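Local coordinates for protein ESSB (PDB 4ANN) that forms a membrane component of the type VII (Ess) secretion system, seen here as its cytoplasmic part, and is probably required for export of EsxA and EsxB, at residues A[149-154]-A[171-176]; A[141-146]-A[184-189]. All blocks are in the same frame, centred on the assembly; numbering follows the deposited sequence.

Interaction 1. Residues A[149-154]-A[171-176]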
loop_
_atom_site.group_PDB
_atom_site.type_symbol
_atom_site.label_atom_id
_atom_site.label_comp_id
_atom_site.label_asym_id
_atom_site.label_seq_id
_atom_site.Cartn_x
_atom_site.Cartn_y
_atom_site.Cartn_z
ATOM N N CYS A 149 -2.306 -12.996 -3.821
ATOM C CA CYS A 149 -1.892 -13.414 -2.480
ATOM C C CYS A 149 -3.058 -13.629 -1.553
ATOM O O CYS A 149 -3.068 -14.551 -0.738
ATOM C CB CYS A 149 -0.924 -12.396 -1.896
ATOM S SG CYS A 149 0.704 -12.376 -2.678
ATOM N N ALA A 150 -4.091 -12.778 -1.650
ATOM C CA ALA A 150 -5.257 -12.914 -0.783
ATOM C C ALA A 150 -5.959 -14.253 -1.037
ATOM O O ALA A 150 -6.557 -14.777 -0.083
ATOM C CB ALA A 150 -6.216 -11.756 -0.984
ATOM N N PHE A 151 -5.933 -14.745 -2.255
ATOM C CA PHE A 151 -6.600 -15.988 -2.649
ATOM C C PHE A 151 -5.707 -17.218 -2.543
ATOM O O PHE A 151 -6.213 -18.329 -2.666
ATOM C CB PHE A 151 -7.255 -15.852 -4.015
ATOM C CG PHE A 151 -8.583 -15.155 -3.927
ATOM C CD1 PHE A 151 -9.727 -15.875 -3.697
ATOM C CD2 PHE A 151 -8.683 -13.785 -4.063
ATOM C CE1 PHE A 151 -10.968 -15.257 -3.623
ATOM C CE2 PHE A 151 -9.915 -13.165 -4.014
ATOM C CZ PHE A 151 -11.049 -13.883 -3.793
ATOM N N ASN A 152 -4.417 -17.068 -2.252
ATOM C CA ASN A 152 -3.549 -18.238 -2.086
ATOM C C ASN A 152 -2.436 -17.823 -1.138
ATOM O O ASN A 152 -1.486 -17.130 -1.537
ATOM C CB ASN A 152 -3.014 -18.718 -3.423
ATOM C CG ASN A 152 -2.152 -19.968 -3.272
ATOM O OD1 ASN A 152 -1.730 -20.325 -2.202
ATOM N ND2 ASN A 152 -1.850 -20.552 -4.418
ATOM N N GLU A 153 -2.528 -18.275 0.113
ATOM C CA GLU A 153 -1.592 -17.868 1.134
ATOM C C GLU A 153 -0.154 -18.336 0.887
ATOM O O GLU A 153 0.740 -17.822 1.502
ATOM C CB GLU A 153 -2.019 -18.391 2.532
ATOM C CG GLU A 153 -1.913 -19.912 2.670
ATOM C CD GLU A 153 -2.223 -20.493 4.020
ATOM O OE1 GLU A 153 -2.658 -19.677 4.884
ATOM O OE2 GLU A 153 -2.010 -21.713 4.321
ATOM N N LYS A 154 0.019 -19.305 -0.005
ATOM C CA LYS A 154 1.350 -19.795 -0.360
ATOM C C LYS A 154 2.132 -18.819 -1.236
ATOM O O LYS A 154 3.348 -18.951 -1.353
ATOM C CB LYS A 154 1.248 -21.154 -1.027
ATOM C CG LYS A 154 0.674 -22.206 -0.065
ATOM C CD LYS A 154 0.571 -23.595 -0.613
ATOM C CE LYS A 154 -0.380 -23.736 -1.762
ATOM N NZ LYS A 154 -1.744 -23.230 -1.382
ATOM N N THR A 171 -3.331 -20.828 -11.204
ATOM C CA THR A 171 -4.692 -21.242 -11.390
ATOM C C THR A 171 -5.336 -20.390 -12.473
ATOM O O THR A 171 -4.871 -19.298 -12.800
ATOM C CB THR A 171 -5.474 -21.114 -10.062
ATOM O OG1 THR A 171 -5.399 -19.753 -9.595
ATOM C CG2 THR A 171 -4.933 -21.933 -8.895
ATOM N N PRO A 172 -6.463 -20.845 -13.011
ATOM C CA PRO A 172 -7.235 -19.995 -13.932
ATOM C C PRO A 172 -7.629 -18.658 -13.337
ATOM O O PRO A 172 -7.598 -17.651 -14.046
ATOM C CB PRO A 172 -8.438 -20.907 -14.261
ATOM C CG PRO A 172 -7.889 -22.284 -14.090
ATOM C CD PRO A 172 -7.002 -22.217 -12.855
ATOM N N PHE A 173 -7.993 -18.599 -12.068
ATOM C CA PHE A 173 -8.289 -17.327 -11.413
ATOM C C PHE A 173 -7.122 -16.351 -11.510
ATOM O O PHE A 173 -7.275 -15.192 -11.829
ATOM C CB PHE A 173 -8.619 -17.597 -9.961
ATOM C CG PHE A 173 -8.840 -16.353 -9.120
ATOM C CD1 PHE A 173 -10.032 -15.667 -9.091
ATOM C CD2 PHE A 173 -7.855 -15.852 -8.319
ATOM C CE1 PHE A 173 -10.229 -14.548 -8.347
ATOM C CE2 PHE A 173 -8.020 -14.724 -7.550
ATOM C CZ PHE A 173 -9.213 -14.068 -7.554
ATOM N N GLU A 174 -5.931 -16.807 -11.293
ATOM C CA GLU A 174 -4.724 -16.031 -11.258
ATOM C C GLU A 174 -4.486 -15.516 -12.644
ATOM O O GLU A 174 -4.106 -14.332 -12.809
ATOM C CB GLU A 174 -3.495 -16.771 -10.700
ATOM C CG GLU A 174 -3.648 -17.070 -9.239
ATOM C CD GLU A 174 -2.602 -17.960 -8.638
ATOM O OE1 GLU A 174 -1.877 -18.633 -9.380
ATOM O OE2 GLU A 174 -2.566 -18.028 -7.374
ATOM N N THR A 175 -4.677 -16.321 -13.678
ATOM C CA THR A 175 -4.520 -15.802 -15.061
ATOM C C THR A 175 -5.478 -14.661 -15.341
ATOM O O THR A 175 -5.115 -13.690 -15.982
ATOM C CB THR A 175 -4.716 -16.964 -16.038
ATOM O OG1 THR A 175 -3.669 -17.867 -15.815
ATOM C CG2 THR A 175 -4.698 -16.475 -17.500
ATOM N N LYS A 176 -6.743 -14.800 -14.922
ATOM C CA LYS A 176 -7.719 -13.753 -15.180
ATOM C C LYS A 176 -7.313 -12.457 -14.493
ATOM O O LYS A 176 -7.463 -11.362 -15.036
ATOM C CB LYS A 176 -9.131 -14.125 -14.778
ATOM C CG LYS A 176 -9.780 -15.186 -15.694
HETATM O O HOH W 1 -2.954 -20.632 -6.779
#

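Interaction 2. Residues A[141-146]-A[184-189]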
loop_
_atom_site.group_PDB
_atom_site.type_symbol
_atom_site.label_atom_id
_atom_site.label_comp_id
_atom_site.label_asym_id
_atom_site.label_seq_id
_atom_site.Cartn_x
_atom_site.Cartn_y
_atom_site.Cartn_z
ATOM N N THR A 141 0.097 -3.682 -11.247
ATOM C CA THR A 141 0.775 -4.949 -11.001
ATOM C C THR A 141 0.733 -5.292 -9.515
ATOM O O THR A 141 0.510 -6.442 -9.131
ATOM C CB THR A 141 2.235 -4.831 -11.484
ATOM O OG1 THR A 141 2.207 -4.708 -12.900
ATOM C CG2 THR A 141 3.045 -6.054 -11.131
ATOM N N ARG A 142 1.027 -4.306 -8.669
ATOM C CA ARG A 142 1.012 -4.543 -7.214
ATOM C C ARG A 142 -0.387 -4.911 -6.721
ATOM O O ARG A 142 -0.548 -5.808 -5.868
ATOM C CB ARG A 142 1.597 -3.338 -6.507
ATOM C CG ARG A 142 3.073 -3.183 -6.709
ATOM C CD ARG A 142 3.611 -1.835 -6.212
ATOM N NE ARG A 142 5.055 -1.881 -6.239
ATOM C CZ ARG A 142 5.832 -2.292 -5.249
ATOM N NH1 ARG A 142 5.382 -2.607 -4.024
ATOM N NH2 ARG A 142 7.123 -2.333 -5.446
ATOM N N TYR A 143 -1.425 -4.255 -7.231
ATOM C CA TYR A 143 -2.801 -4.593 -6.850
ATOM C C TYR A 143 -3.137 -6.026 -7.249
ATOM O O TYR A 143 -3.696 -6.797 -6.468
ATOM C CB TYR A 143 -3.725 -3.526 -7.457
ATOM C CG TYR A 143 -5.101 -3.436 -6.891
ATOM C CD1 TYR A 143 -5.696 -4.277 -5.964
ATOM C CD2 TYR A 143 -5.887 -2.383 -7.318
ATOM C CE1 TYR A 143 -6.990 -4.095 -5.533
ATOM C CE2 TYR A 143 -7.189 -2.187 -6.884
ATOM C CZ TYR A 143 -7.725 -3.039 -5.955
ATOM O OH TYR A 143 -9.032 -2.846 -5.520
ATOM N N LYS A 144 -2.765 -6.419 -8.469
ATOM C CA LYS A 144 -2.955 -7.770 -8.914
ATOM C C LYS A 144 -2.278 -8.768 -7.992
ATOM O O LYS A 144 -2.836 -9.816 -7.648
ATOM C CB LYS A 144 -2.436 -7.941 -10.347
ATOM C CG LYS A 144 -3.265 -7.255 -11.404
ATOM C CD LYS A 144 -2.622 -7.238 -12.765
ATOM C CE LYS A 144 -3.559 -6.770 -13.841
ATOM N NZ LYS A 144 -2.878 -6.746 -15.184
ATOM N N ALA A 145 -1.037 -8.459 -7.612
ATOM C CA ALA A 145 -0.294 -9.335 -6.732
ATOM C C ALA A 145 -0.982 -9.474 -5.372
ATOM O O ALA A 145 -1.039 -10.583 -4.814
ATOM C CB ALA A 145 1.134 -8.882 -6.584
ATOM N N LEU A 146 -1.517 -8.400 -4.835
ATOM C CA LEU A 146 -2.282 -8.479 -3.598
ATOM C C LEU A 146 -3.505 -9.384 -3.739
ATOM O O LEU A 146 -3.824 -10.179 -2.860
ATOM C CB LEU A 146 -2.723 -7.090 -3.103
ATOM C CG LEU A 146 -1.599 -6.162 -2.618
ATOM C CD1 LEU A 146 -2.178 -4.798 -2.295
ATOM C CD2 LEU A 146 -0.879 -6.690 -1.422
ATOM N N ASP A 184 -9.706 -0.352 -13.888
ATOM C CA ASP A 184 -11.146 -0.497 -13.939
ATOM C C ASP A 184 -11.596 -1.908 -14.277
ATOM O O ASP A 184 -12.586 -2.385 -13.733
ATOM C CB ASP A 184 -11.786 0.445 -14.983
ATOM C CG ASP A 184 -11.795 1.885 -14.442
ATOM O OD1 ASP A 184 -11.628 2.068 -13.214
ATOM O OD2 ASP A 184 -11.915 2.844 -15.222
ATOM N N LEU A 185 -10.970 -2.639 -15.148
ATOM C CA LEU A 185 -11.283 -3.990 -15.550
ATOM C C LEU A 185 -10.894 -4.924 -14.414
ATOM O O LEU A 185 -11.611 -5.918 -14.237
ATOM C CB LEU A 185 -10.666 -4.412 -16.885
ATOM C CG LEU A 185 -11.249 -3.694 -18.117
ATOM C CD1 LEU A 185 -10.357 -3.832 -19.323
ATOM C CD2 LEU A 185 -12.643 -4.217 -18.371
ATOM N N LEU A 186 -9.862 -4.673 -13.641
ATOM C CA LEU A 186 -9.610 -5.496 -12.456
ATOM C C LEU A 186 -10.753 -5.331 -11.467
ATOM O O LEU A 186 -11.244 -6.331 -10.917
ATOM C CB LEU A 186 -8.271 -5.142 -11.796
ATOM C CG LEU A 186 -7.938 -5.915 -10.558
ATOM C CD1 LEU A 186 -7.881 -7.426 -10.809
ATOM C CD2 LEU A 186 -6.609 -5.445 -9.959
ATOM N N THR A 187 -11.195 -4.110 -11.232
ATOM C CA THR A 187 -12.349 -3.852 -10.348
ATOM C C THR A 187 -13.542 -4.635 -10.815
ATOM O O THR A 187 -14.284 -5.216 -10.026
ATOM C CB THR A 187 -12.675 -2.330 -10.391
ATOM O OG1 THR A 187 -11.549 -1.647 -9.857
ATOM C CG2 THR A 187 -13.932 -2.086 -9.553
ATOM N N ALA A 188 -13.798 -4.613 -12.104
ATOM C CA ALA A 188 -14.968 -5.270 -12.679
ATOM C C ALA A 188 -14.873 -6.749 -12.497
ATOM O O ALA A 188 -15.853 -7.416 -12.147
ATOM C CB ALA A 188 -15.119 -4.964 -14.184
ATOM N N PHE A 189 -13.665 -7.294 -12.662
ATOM C CA PHE A 189 -13.458 -8.723 -12.390
ATOM C C PHE A 189 -13.769 -9.058 -10.942
ATOM O O PHE A 189 -14.472 -10.032 -10.619
ATOM C CB PHE A 189 -12.065 -9.134 -12.776
ATOM C CG PHE A 189 -11.761 -10.561 -12.389
ATOM C CD1 PHE A 189 -12.307 -11.601 -13.115
ATOM C CD2 PHE A 189 -10.976 -10.833 -11.298
ATOM C CE1 PHE A 189 -12.062 -12.908 -12.741
ATOM C CE2 PHE A 189 -10.700 -12.152 -10.947
ATOM C CZ PHE A 189 -11.220 -13.178 -11.679
HETATM O O HOH W 2 -11.148 -2.473 -7.299
#

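Interaction 1. Residues A[149-154]-A[171-176]
Glu-174 OE2 takes two hydrogen bonds, one from Gln-155 NE2 and one from water 1, which donates to it at 2.7 Å from water O to OE2, while accepting from Asn-152 ND2. The water therefore bridges the amide and the carboxylate, whose planes lie only 15° apart but whose polar atoms do not bond directly. The other oxygen, OE1, takes a bond from His-168 NE2 and is also met from above the carboxylate plane by Thr-171 N, 3.2 Å away. Together with a weak return bond from Glu-174 N to Thr-171 OG1 (3.4 Å), this is a capping box at the start of helix 172-179. Asn-152 has its own anchor, an Asx turn in which OD1 accepts from Lys-154 N at 3.0 Å, where the chain leaves helix 136-151.

Beside the polar bridge the two phenylalanines meet edge-to-face. With CG anti to the backbone N (chi1 175°), Phe-173 sends CZ over one face of the Phe-151 ring, toward its rim, 3.5 Å from CD2. The centroids are 4.6 Å apart and the planes inclined at 50°.

Phe-151 also packs on Leu-84 and Leu-87 of helix 80-89 and has a cation-pi contact with Lys-83. Phe-173 and Glu-174 lean on Val-147 and Ile-148 respectively, so the start of helix 172-179 lies against the C-terminal end of helix 136-151.

Interaction 2. Residues A[141-146]-A[184-189]
Segments 141-146 and 184-189 are helical and run in broadly the same direction, coming nearest at Lys-144 and Leu-186, whose CA atoms are 7.9 Å apart. This is helix-helix packing among the C-terminal helices of a domain that is probably protein-kinase-like in fold. The apolar contact between them is carried by Leu-186. Its CG is anti to the backbone N (chi1 179°), which carries the branched end across toward the other helix, and a single methyl, CD2, does the touching.

CD2 meets two side chains. Leu-186 CD2 sits over one face of the Tyr-143 ring in a CH-pi contact, 4.2 Å from the centroid and 18° off the ring normal, displaced toward the rim, with Tyr-143 CG the nearest ring atom at 4.0 Å. Leu-186 CD2 is also 4.1 Å from Lys-144 CG, in the alkyl chain of the lysine. Beyond CG that chain is extended and carries NZ away from the leucine to the carbonyl oxygens of Ile-178 and Ala-180, where helix 172-179 finishes. A positive charge there would probably be favoured by the C-terminal end of the helix. All three touching residues are buried, and both polar ends, Tyr-143 OH and Lys-144 NZ, are hydrogen-bonded.

At the far end of the tyrosine, OH bonds to the carbonyl oxygen of Leu-87 and accepts from water 2 at 2.8 Å; the oxygen of water 2 is also 2.7 Å from Thr-187 OG1, to which it is hydrogen-bonded, and so links the two helices a second time.

Coming from the N terminus, the chain passes through strands, helix 80-89 and further short strands before entering helix 136-151, which supplies the first segment of both contacts. Residues 141-146 come first and wait for 184-189, so interaction 2 closes a loop of 37 intervening residues. Interaction 1 closes a shorter one of 16, containing helix 157-162, and lies wholly within the larger. The two do not cross. Helices 172-179 and 183-192, consecutive in sequence, are thereby both tied to helix 136-151, at its end and farther back respectively. The contact centres are about 12 Å apart, and the two contacts touch where Phe-173 CE1 lies 3.6 Å from Phe-189 CE2.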